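PDB 3QHA: putative oxidoreductase from Mycobacterium avium, which probably catalyses NAD(P)-dependent oxidation or reduction of a small hydroxy acid or related substrate, as a putative member of the 3-hydroxyisobutyrate dehydrogenase family. Local coordinates for residues 71-76 with 155-160; 86-91 with 99-104; 125-130 with 151-156; 167-172 with 178-183. All coordinates share one frame; numbering follows the deposited sequence.

Overall arrangement
Following the chain from the N terminus, strand 73-76 opens contact 1, which closes only when helix 151-164 arrives, 79 residues later at the nearest ends. Within that long excursion, contact 2 closes a short loop between helix 81-92 and the next strand, 100-103. Contact 3 opens afterwards on strand 125-132, still within that excursion, and ends on the same helix as contact 1, sharing Glu155 and Arg156 with it. Contacts 1 to 3 thus hold helices against neighbouring strands of the central Rossmann sheet, in the order 73-76, 100-103, 125-132. Contact 4 comes last, in series, and joins the outermost strand 165-172 to helix 176-204, which leads into the C-terminal helical domain.

Contact 1 of 4, residues 71-76 with 155-160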
loop_
_atom_site.group_PDB
_atom_site.type_symbol
_atom_site.label_atom_id
_atom_site.label_comp_id
_atom_site.label_asym_id
_atom_site.label_seq_id
_atom_site.Cartn_x
_atom_site.Cartn_y
_atom_site.Cartn_z
ATOM N N ALA B 71 -16.275 35.384 -0.377
ATOM C CA ALA B 71 -15.368 34.752 0.588
ATOM C C ALA B 71 -13.897 35.045 0.301
ATOM O O ALA B 71 -13.526 35.382 -0.825
ATOM C CB ALA B 71 -15.601 33.246 0.622
ATOM N N ASP B 72 -13.067 34.903 1.332
ATOM C CA ASP B 72 -11.624 35.148 1.226
ATOM C C ASP B 72 -10.890 33.980 0.573
ATOM O O ASP B 72 -9.926 34.185 -0.167
ATOM C CB ASP B 72 -11.011 35.389 2.608
ATOM C CG ASP B 72 -11.629 36.570 3.330
ATOM O OD1 ASP B 72 -12.053 36.394 4.491
ATOM O OD2 ASP B 72 -11.694 37.669 2.740
ATOM N N LEU B 73 -11.330 32.760 0.879
ATOM C CA LEU B 73 -10.702 31.544 0.362
ATOM C C LEU B 73 -11.782 30.612 -0.167
ATOM O O LEU B 73 -12.592 30.092 0.600
ATOM C CB LEU B 73 -9.884 30.858 1.460
ATOM C CG LEU B 73 -9.255 29.494 1.145
ATOM C CD1 LEU B 73 -8.353 29.553 -0.083
ATOM C CD2 LEU B 73 -8.485 28.987 2.350
ATOM N N ILE B 74 -11.778 30.403 -1.478
ATOM C CA ILE B 74 -12.854 29.695 -2.163
ATOM C C ILE B 74 -12.349 28.357 -2.675
ATOM O O ILE B 74 -11.437 28.308 -3.498
ATOM C CB ILE B 74 -13.383 30.514 -3.357
ATOM C CG1 ILE B 74 -13.921 31.866 -2.882
ATOM C CG2 ILE B 74 -14.470 29.743 -4.099
ATOM C CD1 ILE B 74 -14.098 32.867 -3.997
ATOM N N HIS B 75 -12.954 27.278 -2.189
ATOM C CA HIS B 75 -12.562 25.925 -2.561
ATOM C C HIS B 75 -13.442 25.404 -3.696
ATOM O O HIS B 75 -14.663 25.589 -3.675
ATOM C CB HIS B 75 -12.691 24.998 -1.354
ATOM C CG HIS B 75 -11.821 25.381 -0.198
ATOM N ND1 HIS B 75 -10.511 24.968 -0.084
ATOM C CD2 HIS B 75 -12.077 26.124 0.905
ATOM C CE1 HIS B 75 -9.995 25.446 1.035
ATOM N NE2 HIS B 75 -10.924 26.153 1.652
ATOM N N ILE B 76 -12.825 24.748 -4.678
ATOM C CA ILE B 76 -13.556 24.197 -5.822
ATOM C C ILE B 76 -13.248 22.711 -6.013
ATOM O O ILE B 76 -12.093 22.327 -6.210
ATOM C CB ILE B 76 -13.212 24.949 -7.126
ATOM C CG1 ILE B 76 -13.640 26.415 -7.034
ATOM C CG2 ILE B 76 -13.889 24.289 -8.329
ATOM C CD1 ILE B 76 -13.135 27.257 -8.187
ATOM N N GLU B 155 1.333 30.783 2.736
ATOM C CA GLU B 155 1.421 31.114 4.159
ATOM C C GLU B 155 0.116 31.684 4.698
ATOM O O GLU B 155 -0.229 31.462 5.855
ATOM C CB GLU B 155 2.571 32.094 4.422
ATOM C CG GLU B 155 3.963 31.468 4.287
ATOM C CD GLU B 155 4.185 30.287 5.232
ATOM O OE1 GLU B 155 3.647 30.303 6.361
ATOM O OE2 GLU B 155 4.902 29.340 4.842
ATOM N N ARG B 156 -0.602 32.414 3.851
ATOM C CA ARG B 156 -1.894 32.979 4.217
ATOM C C ARG B 156 -2.934 31.890 4.474
ATOM O O ARG B 156 -3.733 32.004 5.402
ATOM C CB ARG B 156 -2.379 33.914 3.105
ATOM C CG ARG B 156 -3.712 34.597 3.360
ATOM C CD ARG B 156 -4.007 35.595 2.244
ATOM N NE ARG B 156 -5.363 36.145 2.295
ATOM C CZ ARG B 156 -5.796 37.040 3.184
ATOM N NH1 ARG B 156 -4.995 37.498 4.143
ATOM N NH2 ARG B 156 -7.051 37.473 3.119
ATOM N N ILE B 157 -2.918 30.838 3.660
ATOM C CA ILE B 157 -3.982 29.832 3.684
ATOM C C ILE B 157 -3.640 28.578 4.490
ATOM O O ILE B 157 -4.524 27.763 4.757
ATOM C CB ILE B 157 -4.398 29.412 2.251
ATOM C CG1 ILE B 157 -3.330 28.521 1.598
ATOM C CG2 ILE B 157 -4.684 30.651 1.400
ATOM C CD1 ILE B 157 -3.494 28.369 0.098
ATOM N N LYS B 158 -2.376 28.430 4.879
ATOM C CA LYS B 158 -1.914 27.208 5.541
ATOM C C LYS B 158 -2.674 26.901 6.837
ATOM O O LYS B 158 -3.035 25.746 7.065
ATOM C CB LYS B 158 -0.403 27.257 5.803
ATOM C CG LYS B 158 0.177 25.960 6.355
ATOM C CD LYS B 158 1.618 26.134 6.807
ATOM C CE LYS B 158 2.114 24.897 7.543
ATOM N NZ LYS B 158 3.601 24.873 7.673
ATOM N N PRO B 159 -2.913 27.918 7.691
ATOM C CA PRO B 159 -3.739 27.644 8.872
ATOM C C PRO B 159 -5.131 27.104 8.533
ATOM O O PRO B 159 -5.632 26.222 9.230
ATOM C CB PRO B 159 -3.834 29.012 9.554
ATOM C CG PRO B 159 -2.578 29.701 9.165
ATOM C CD PRO B 159 -2.324 29.270 7.745
ATOM N N ALA B 160 -5.737 27.624 7.469
ATOM C CA ALA B 160 -7.045 27.156 7.011
ATOM C C ALA B 160 -6.979 25.703 6.536
ATOM O O ALA B 160 -7.828 24.884 6.896
ATOM C CB ALA B 160 -7.568 28.056 5.893
HETATM O O HOH W 1 -7.669 35.869 0.709
#
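Leu73 on strand 73-76 and Ile157 on helix 151-164 mark the closest backbone approach, their CA atoms 7.7 Å apart. The pair offers a compact example of how a helix is laid on the sheet of a Rossmann fold: one strand residue faces the helix and is received by residues three apart on it. Both methyl groups of Leu73 take part. CD1 meets CG2 of Ile157 at 4.1 Å, while CD2 lies between CB of Ala160, one turn further along, at 3.8 Å and CB of Ile157 at 4.1 Å. With CG of Leu73 turned opposite its own backbone nitrogen (chi1 174°), the fork projects from the sheet and crosses the Ile157 side chain at about a right angle. Ile157 holds CG1 between its backbone N and carbonyl carbon (chi1 73°), and its CB and CG2 both face Leu73. Just beyond it the helix is kinked at Pro159 and Ala160, whose nitrogens make no bond to the preceding turn. Val100 of the adjacent strand touches both Leu73 and Ile157 and extends the apolar layer. At the more open end the contact becomes polar. A water donates to Asp72 O at 2.9 Å and, lying in the plane of the guanidinium at its edge, accepts from Arg156 NE at 2.8 Å.

Contact 2 of 4, residues 86-91 with 99-104; sequences EVVGEL and TVIAIH
Ile101 projects from strand 100-103 towards Val88 and Leu91 of helix 81-92, a textbook case of a helix packed on its own sheet in a beta-alpha-beta crossover. The unit runs from strand 73-76 through this helix into strand 100-103, part of the Rossmann fold. The CA atoms of Val88 and Ile101 come within 7.8 Å. The tight part is made by the two branches of Ile101, each with its own partner. Its CD1 meets CD1 of Leu91 at 4.0 Å, methyl against methyl, the two side chains meeting at a slant. With CG1 of Ile101 beside the backbone nitrogen (chi1 -58°), CG2 falls opposite that nitrogen and lies 4.3 Å from CG1 of Val88. Ile76 of the preceding strand touches Val88, Leu91 and Ile101, so the crossover's first strand contributes to the same buried layer. Towards the C-terminal end of strand 100-103 the fit slackens: Ile103 brings only the tip of its chain near, CD1 standing 4.6 Å from CG1 of Val88. The far side of the helix is looser still, with Glu86, Gly89 and Glu90 exposed to solvent, whereas Val88 and Leu91, three residues apart, are both buried. Strand alternation sends Val100 and Ala102 to the opposite face of the sheet. Just past the strand, His104 uses both ring nitrogens, NE2 in a hydrogen bond with ND1 of His75 and ND1 in one with the carbonyl oxygen of Ala129.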
loop_
_atom_site.group_PDB
_atom_site.type_symbol
_atom_site.label_atom_id
_atom_site.label_comp_id
_atom_site.label_asym_id
_atom_site.label_seq_id
_atom_site.Cartn_x
_atom_site.Cartn_y
_atom_site.Cartn_z
ATOM N N GLU B 86 -14.889 27.120 -15.909
ATOM C CA GLU B 86 -16.127 27.900 -15.889
ATOM C C GLU B 86 -16.417 28.544 -14.533
ATOM O O GLU B 86 -16.752 29.725 -14.472
ATOM C CB GLU B 86 -17.325 27.050 -16.316
ATOM C CG GLU B 86 -18.627 27.848 -16.362
ATOM C CD GLU B 86 -19.665 27.226 -17.269
ATOM O OE1 GLU B 86 -20.139 27.918 -18.199
ATOM O OE2 GLU B 86 -20.001 26.042 -17.051
ATOM N N VAL B 87 -16.308 27.768 -13.457
ATOM C CA VAL B 87 -16.583 28.285 -12.115
ATOM C C VAL B 87 -15.647 29.445 -11.770
ATOM O O VAL B 87 -16.102 30.485 -11.293
ATOM C CB VAL B 87 -16.482 27.180 -11.034
ATOM C CG1 VAL B 87 -16.551 27.779 -9.634
ATOM C CG2 VAL B 87 -17.585 26.144 -11.227
ATOM N N VAL B 88 -14.350 29.280 -12.030
ATOM C CA VAL B 88 -13.381 30.339 -11.731
ATOM C C VAL B 88 -13.634 31.557 -12.623
ATOM O O VAL B 88 -13.495 32.694 -12.175
ATOM C CB VAL B 88 -11.895 29.877 -11.860
ATOM C CG1 VAL B 88 -11.685 28.513 -11.206
ATOM C CG2 VAL B 88 -11.441 29.858 -13.318
ATOM N N GLY B 89 -14.014 31.311 -13.876
ATOM C CA GLY B 89 -14.411 32.378 -14.796
ATOM C C GLY B 89 -15.607 33.173 -14.297
ATOM O O GLY B 89 -15.674 34.385 -14.487
ATOM N N GLU B 90 -16.549 32.482 -13.658
ATOM C CA GLU B 90 -17.719 33.117 -13.043
ATOM C C GLU B 90 -17.317 33.869 -11.770
ATOM O O GLU B 90 -17.765 34.993 -11.540
ATOM C CB GLU B 90 -18.790 32.056 -12.741
ATOM C CG GLU B 90 -19.980 32.511 -11.884
ATOM C CD GLU B 90 -20.991 33.367 -12.633
ATOM O OE1 GLU B 90 -20.772 33.669 -13.825
ATOM O OE2 GLU B 90 -22.017 33.736 -12.020
ATOM N N LEU B 91 -16.478 33.239 -10.949
ATOM C CA LEU B 91 -15.957 33.864 -9.726
ATOM C C LEU B 91 -15.098 35.104 -10.003
ATOM O O LEU B 91 -15.095 36.050 -9.213
ATOM C CB LEU B 91 -15.119 32.858 -8.926
ATOM C CG LEU B 91 -15.835 31.698 -8.230
ATOM C CD1 LEU B 91 -14.814 30.697 -7.699
ATOM C CD2 LEU B 91 -16.729 32.204 -7.109
ATOM N N THR B 99 -8.384 37.728 -3.122
ATOM C CA THR B 99 -9.083 36.452 -2.944
ATOM C C THR B 99 -8.222 35.283 -3.417
ATOM O O THR B 99 -7.501 35.401 -4.409
ATOM C CB THR B 99 -10.412 36.423 -3.734
ATOM O OG1 THR B 99 -11.278 37.464 -3.265
ATOM C CG2 THR B 99 -11.115 35.077 -3.573
ATOM N N VAL B 100 -8.303 34.162 -2.701
ATOM C CA VAL B 100 -7.620 32.934 -3.101
ATOM C C VAL B 100 -8.635 31.887 -3.552
ATOM O O VAL B 100 -9.659 31.684 -2.900
ATOM C CB VAL B 100 -6.783 32.343 -1.951
ATOM C CG1 VAL B 100 -5.999 31.127 -2.436
ATOM C CG2 VAL B 100 -5.837 33.394 -1.376
ATOM N N ILE B 101 -8.342 31.231 -4.671
ATOM C CA ILE B 101 -9.158 30.129 -5.166
ATOM C C ILE B 101 -8.327 28.854 -5.131
ATOM O O ILE B 101 -7.265 28.790 -5.755
ATOM C CB ILE B 101 -9.642 30.384 -6.604
ATOM C CG1 ILE B 101 -10.435 31.692 -6.672
ATOM C CG2 ILE B 101 -10.498 29.217 -7.091
ATOM C CD1 ILE B 101 -11.054 31.970 -8.026
ATOM N N ALA B 102 -8.809 27.852 -4.396
ATOM C CA ALA B 102 -8.128 26.564 -4.269
ATOM C C ALA B 102 -8.873 25.478 -5.042
ATOM O O ALA B 102 -10.031 25.189 -4.748
ATOM C CB ALA B 102 -8.008 26.176 -2.803
ATOM N N ILE B 103 -8.200 24.871 -6.017
ATOM C CA ILE B 103 -8.794 23.814 -6.838
ATOM C C ILE B 103 -8.355 22.433 -6.341
ATOM O O ILE B 103 -7.164 22.127 -6.309
ATOM C CB ILE B 103 -8.403 23.969 -8.318
ATOM C CG1 ILE B 103 -8.735 25.379 -8.819
ATOM C CG2 ILE B 103 -9.128 22.934 -9.171
ATOM C CD1 ILE B 103 -8.144 25.698 -10.176
ATOM N N HIS B 104 -9.327 21.604 -5.959
ATOM C CA HIS B 104 -9.051 20.292 -5.367
ATOM C C HIS B 104 -9.343 19.104 -6.286
ATOM O O HIS B 104 -8.861 17.999 -6.038
ATOM C CB HIS B 104 -9.860 20.122 -4.085
ATOM C CG HIS B 104 -9.637 21.208 -3.081
ATOM N ND1 HIS B 104 -8.423 21.410 -2.461
ATOM C CD2 HIS B 104 -10.475 22.146 -2.584
ATOM C CE1 HIS B 104 -8.522 22.429 -1.628
ATOM N NE2 HIS B 104 -9.757 22.894 -1.684
#

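Contact 3 of 4, residues 125-130 with 151-156; sequences HIVDAP and REVYER
The first turn of helix 151-164 rests on strand 125-132 through one residue, Val153, one of whose methyl groups meets His125 and the other Val127. CA of Val153 lies 7.4 Å from CA of His125. The CG1 methyl sits over one face of the imidazole in a CH-pi contact, 3.8 Å from the ring centroid and 21° off the ring normal. It is displaced towards the rim, and ND1 of His125 is its nearest ring atom at 3.6 Å. The other methyl, CG2, meets CG2 of Val127 at 3.6 Å, the two side chains running past each other in opposite directions. Serving both neighbours at once goes with an unusual rotation: Val153 has a chi1 of -29°, about midway between staggered and eclipsed, and the close methyl pair suggests a tight fit. Alternation along the strand explains the choice of residues. In this Rossmann sheet, His125 and Val127 face helix 151-164, while Ile126 points to the other side and packs on Leu115 and Leu119 of helix 109-119. The sheet is thus covered by helices on both faces, as the fold requires. Val127 also touches Val100 and Val147 on the strands to either side, extending the apolar surface beneath the helix. Further along, the carboxylate of Asp128 is held at both oxygens: OD1 is hydrogen-bonded to the backbone N of Gly175, and OD2 to OG1 of Thr178 in the helix that leads to the C-terminal domain.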
loop_
_atom_site.group_PDB
_atom_site.type_symbol
_atom_site.label_atom_id
_atom_site.label_comp_id
_atom_site.label_asym_id
_atom_site.label_seq_id
_atom_site.Cartn_x
_atom_site.Cartn_y
_atom_site.Cartn_z
ATOM N N HIS B 125 -5.767 35.096 -6.604
ATOM C CA HIS B 125 -4.738 34.074 -6.503
ATOM C C HIS B 125 -5.316 32.680 -6.752
ATOM O O HIS B 125 -6.350 32.320 -6.187
ATOM C CB HIS B 125 -4.088 34.139 -5.121
ATOM C CG HIS B 125 -3.433 35.452 -4.826
ATOM N ND1 HIS B 125 -2.256 35.846 -5.425
ATOM C CD2 HIS B 125 -3.787 36.461 -3.994
ATOM C CE1 HIS B 125 -1.914 37.041 -4.978
ATOM N NE2 HIS B 125 -2.825 37.436 -4.107
ATOM N N ILE B 126 -4.646 31.913 -7.612
ATOM C CA ILE B 126 -5.007 30.522 -7.881
ATOM C C ILE B 126 -4.028 29.583 -7.188
ATOM O O ILE B 126 -2.817 29.825 -7.178
ATOM C CB ILE B 126 -4.991 30.204 -9.393
ATOM C CG1 ILE B 126 -6.242 30.760 -10.078
ATOM C CG2 ILE B 126 -4.912 28.694 -9.632
ATOM C CD1 ILE B 126 -7.519 30.005 -9.744
ATOM N N VAL B 127 -4.574 28.515 -6.616
ATOM C CA VAL B 127 -3.796 27.453 -6.002
ATOM C C VAL B 127 -4.365 26.101 -6.455
ATOM O O VAL B 127 -5.576 25.884 -6.377
ATOM C CB VAL B 127 -3.873 27.553 -4.466
ATOM C CG1 VAL B 127 -3.476 26.235 -3.810
ATOM C CG2 VAL B 127 -3.006 28.707 -3.959
ATOM N N ASP B 128 -3.508 25.209 -6.947
ATOM C CA ASP B 128 -3.929 23.826 -7.193
ATOM C C ASP B 128 -3.558 22.997 -5.972
ATOM O O ASP B 128 -2.388 22.913 -5.597
ATOM C CB ASP B 128 -3.350 23.233 -8.491
ATOM C CG ASP B 128 -1.844 23.354 -8.589
ATOM O OD1 ASP B 128 -1.282 24.331 -8.055
ATOM O OD2 ASP B 128 -1.220 22.477 -9.224
ATOM N N ALA B 129 -4.575 22.418 -5.342
ATOM C CA ALA B 129 -4.416 21.720 -4.077
ATOM C C ALA B 129 -5.170 20.397 -4.108
ATOM O O ALA B 129 -6.092 20.191 -3.315
ATOM C CB ALA B 129 -4.920 22.596 -2.927
ATOM N N PRO B 130 -4.783 19.492 -5.029
ATOM C CA PRO B 130 -5.396 18.168 -5.037
ATOM C C PRO B 130 -5.243 17.464 -3.695
ATOM O O PRO B 130 -4.291 17.731 -2.954
ATOM C CB PRO B 130 -4.624 17.422 -6.136
ATOM C CG PRO B 130 -3.367 18.210 -6.338
ATOM C CD PRO B 130 -3.780 19.625 -6.099
ATOM N N ARG B 151 4.543 31.648 -2.581
ATOM C CA ARG B 151 4.936 31.508 -1.176
ATOM C C ARG B 151 4.028 32.276 -0.218
ATOM O O ARG B 151 3.588 31.733 0.795
ATOM C CB ARG B 151 6.388 31.964 -0.980
ATOM N N GLU B 152 3.747 33.532 -0.549
ATOM C CA GLU B 152 2.926 34.391 0.303
ATOM C C GLU B 152 1.488 33.894 0.460
ATOM O O GLU B 152 0.926 33.984 1.550
ATOM C CB GLU B 152 2.916 35.826 -0.231
ATOM N N VAL B 153 0.894 33.373 -0.612
ATOM C CA VAL B 153 -0.499 32.913 -0.539
ATOM C C VAL B 153 -0.571 31.553 0.158
ATOM O O VAL B 153 -1.571 31.239 0.804
ATOM C CB VAL B 153 -1.228 32.880 -1.925
ATOM C CG1 VAL B 153 -0.654 33.926 -2.883
ATOM C CG2 VAL B 153 -1.182 31.487 -2.546
ATOM N N TYR B 154 0.490 30.756 0.038
ATOM C CA TYR B 154 0.594 29.514 0.801
ATOM C C TYR B 154 0.563 29.791 2.298
ATOM O O TYR B 154 -0.144 29.114 3.039
ATOM C CB TYR B 154 1.875 28.749 0.462
ATOM C CG TYR B 154 2.006 27.464 1.248
ATOM C CD1 TYR B 154 1.208 26.365 0.947
ATOM C CD2 TYR B 154 2.908 27.354 2.304
ATOM C CE1 TYR B 154 1.311 25.179 1.668
ATOM C CE2 TYR B 154 3.017 26.175 3.035
ATOM C CZ TYR B 154 2.216 25.094 2.713
ATOM O OH TYR B 154 2.328 23.925 3.429
ATOM N N GLU B 155 1.333 30.783 2.736
ATOM C CA GLU B 155 1.421 31.114 4.159
ATOM C C GLU B 155 0.116 31.684 4.698
ATOM O O GLU B 155 -0.229 31.462 5.855
ATOM C CB GLU B 155 2.571 32.094 4.422
ATOM C CG GLU B 155 3.963 31.468 4.287
ATOM C CD GLU B 155 4.185 30.287 5.232
ATOM O OE1 GLU B 155 3.647 30.303 6.361
ATOM O OE2 GLU B 155 4.902 29.340 4.842
ATOM N N ARG B 156 -0.602 32.414 3.851
ATOM C CA ARG B 156 -1.894 32.979 4.217
ATOM C C ARG B 156 -2.934 31.890 4.474
ATOM O O ARG B 156 -3.733 32.004 5.402
ATOM C CB ARG B 156 -2.379 33.914 3.105
ATOM C CG ARG B 156 -3.712 34.597 3.360
ATOM C CD ARG B 156 -4.007 35.595 2.244
ATOM N NE ARG B 156 -5.363 36.145 2.295
ATOM C CZ ARG B 156 -5.796 37.040 3.184
ATOM N NH1 ARG B 156 -4.995 37.498 4.143
ATOM N NH2 ARG B 156 -7.051 37.473 3.119
#

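Contact 4 of 4, residues 167-172 with 178-183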
loop_
_atom_site.group_PDB
_atom_site.type_symbol
_atom_site.label_atom_id
_atom_site.label_comp_id
_atom_site.label_asym_id
_atom_site.label_seq_id
_atom_site.Cartn_x
_atom_site.Cartn_y
_atom_site.Cartn_z
ATOM N N VAL B 167 -1.945 16.568 6.574
ATOM C CA VAL B 167 -0.683 16.677 5.841
ATOM C C VAL B 167 -0.815 17.707 4.721
ATOM O O VAL B 167 -1.548 17.493 3.754
ATOM C CB VAL B 167 -0.258 15.318 5.245
ATOM C CG1 VAL B 167 0.868 15.498 4.232
ATOM C CG2 VAL B 167 0.167 14.363 6.351
ATOM N N VAL B 168 -0.103 18.822 4.863
ATOM C CA VAL B 168 -0.137 19.899 3.879
ATOM C C VAL B 168 1.256 20.094 3.289
ATOM O O VAL B 168 2.165 20.575 3.969
ATOM C CB VAL B 168 -0.623 21.223 4.507
ATOM C CG1 VAL B 168 -0.630 22.338 3.463
ATOM C CG2 VAL B 168 -2.011 21.047 5.109
ATOM N N ILE B 169 1.411 19.705 2.025
ATOM C CA ILE B 169 2.676 19.841 1.319
ATOM C C ILE B 169 2.639 21.072 0.425
ATOM O O ILE B 169 1.686 21.268 -0.336
ATOM C CB ILE B 169 2.974 18.614 0.422
ATOM C CG1 ILE B 169 2.938 17.312 1.232
ATOM C CG2 ILE B 169 4.321 18.772 -0.265
ATOM C CD1 ILE B 169 3.932 17.256 2.384
ATOM N N HIS B 170 3.677 21.898 0.528
ATOM C CA HIS B 170 3.903 22.968 -0.430
ATOM C C HIS B 170 4.789 22.400 -1.528
ATOM O O HIS B 170 6.020 22.397 -1.424
ATOM C CB HIS B 170 4.551 24.186 0.231
ATOM C CG HIS B 170 4.614 25.387 -0.660
ATOM N ND1 HIS B 170 5.527 26.401 -0.482
ATOM C CD2 HIS B 170 3.887 25.723 -1.752
ATOM C CE1 HIS B 170 5.353 27.317 -1.417
ATOM N NE2 HIS B 170 4.364 26.929 -2.202
ATOM N N ALA B 171 4.140 21.895 -2.573
ATOM C CA ALA B 171 4.822 21.159 -3.635
ATOM C C ALA B 171 5.663 22.085 -4.505
ATOM O O ALA B 171 6.636 21.649 -5.113
ATOM C CB ALA B 171 3.811 20.413 -4.487
ATOM N N GLY B 172 5.274 23.356 -4.557
ATOM C CA GLY B 172 5.966 24.358 -5.361
ATOM C C GLY B 172 5.033 25.472 -5.799
ATOM O O GLY B 172 4.066 25.795 -5.108
ATOM N N THR B 178 -0.588 19.642 -8.734
ATOM C CA THR B 178 -1.132 18.719 -9.724
ATOM C C THR B 178 -0.115 17.636 -10.041
ATOM O O THR B 178 -0.431 16.451 -10.013
ATOM C CB THR B 178 -1.498 19.448 -11.036
ATOM O OG1 THR B 178 -2.517 20.423 -10.779
ATOM C CG2 THR B 178 -1.997 18.460 -12.083
ATOM N N ARG B 179 1.113 18.057 -10.321
ATOM C CA ARG B 179 2.169 17.135 -10.722
ATOM C C ARG B 179 2.564 16.141 -9.623
ATOM O O ARG B 179 2.843 14.981 -9.929
ATOM C CB ARG B 179 3.387 17.905 -11.237
ATOM C CG ARG B 179 3.128 18.599 -12.577
ATOM C CD ARG B 179 4.403 19.131 -13.206
ATOM N NE ARG B 179 5.000 20.198 -12.405
ATOM C CZ ARG B 179 4.684 21.494 -12.482
ATOM N NH1 ARG B 179 3.757 21.934 -13.332
ATOM N NH2 ARG B 179 5.304 22.365 -11.691
ATOM N N MET B 180 2.579 16.568 -8.359
ATOM C CA MET B 180 2.809 15.618 -7.262
ATOM C C MET B 180 1.645 14.627 -7.193
ATOM O O MET B 180 1.854 13.439 -6.952
ATOM C CB MET B 180 2.995 16.317 -5.909
ATOM C CG MET B 180 3.507 15.373 -4.812
ATOM S SD MET B 180 4.029 16.177 -3.280
ATOM C CE MET B 180 5.534 16.987 -3.816
ATOM N N LYS B 181 0.429 15.121 -7.421
ATOM C CA LYS B 181 -0.764 14.273 -7.435
ATOM C C LYS B 181 -0.714 13.230 -8.550
ATOM O O LYS B 181 -1.098 12.078 -8.340
ATOM C CB LYS B 181 -2.031 15.120 -7.578
ATOM N N LEU B 182 -0.242 13.630 -9.730
ATOM C CA LEU B 182 -0.105 12.697 -10.850
ATOM C C LEU B 182 0.876 11.573 -10.521
ATOM O O LEU B 182 0.617 10.411 -10.837
ATOM C CB LEU B 182 0.325 13.424 -12.129
ATOM C CG LEU B 182 -0.733 14.348 -12.744
ATOM C CD1 LEU B 182 -0.221 14.975 -14.031
ATOM C CD2 LEU B 182 -2.037 13.603 -13.001
ATOM N N ALA B 183 1.990 11.915 -9.880
ATOM C CA ALA B 183 2.954 10.906 -9.454
ATOM C C ALA B 183 2.329 9.993 -8.403
ATOM O O ALA B 183 2.473 8.768 -8.471
ATOM C CB ALA B 183 4.211 11.561 -8.907
#
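Ile169 and Ala171 meet Met180 without any flat group between them; CB of His170, which carries the ring of this strand, points away from helix 176-204. The imidazole stacks on the ring of Tyr154, and its NE2 is hydrogen-bonded to the carbonyl oxygen of Ala149. The contact itself illustrates how one flexible thioether can serve two strand residues. Met180 runs out extended from the helix, CG opposite the backbone nitrogen (chi1 -169°), and then bends at its last torsion (chi3 -71°). The bend places SD 4.0 Å from CG2 of Ile169 and sends CE on to CB of Ala171 at 3.9 Å. CE also passes CG2 of Ile169 at 4.2 Å, so this branch of Ile169 meets both ends of the S-C bond, the two side chains crossing at about a right angle. The small Ala171 side chain suits the close approach of the backbones, with CA of Ala171 and CA of Met180 6.9 Å apart. Gly172 follows in a backbone conformation that strongly favours glycine. The interface lies at the junction of the Rossmann domain with the C-terminal helical domain. Strand 165-172 is the outermost strand of the sheet within this chain, hydrogen-bonded to strand 143-148, from which Met146 also touches Met180. Beyond it the second subunit takes over: Ile169 packs on Arg214 of that subunit, and Leu182 of helix 176-204 on its Leu261.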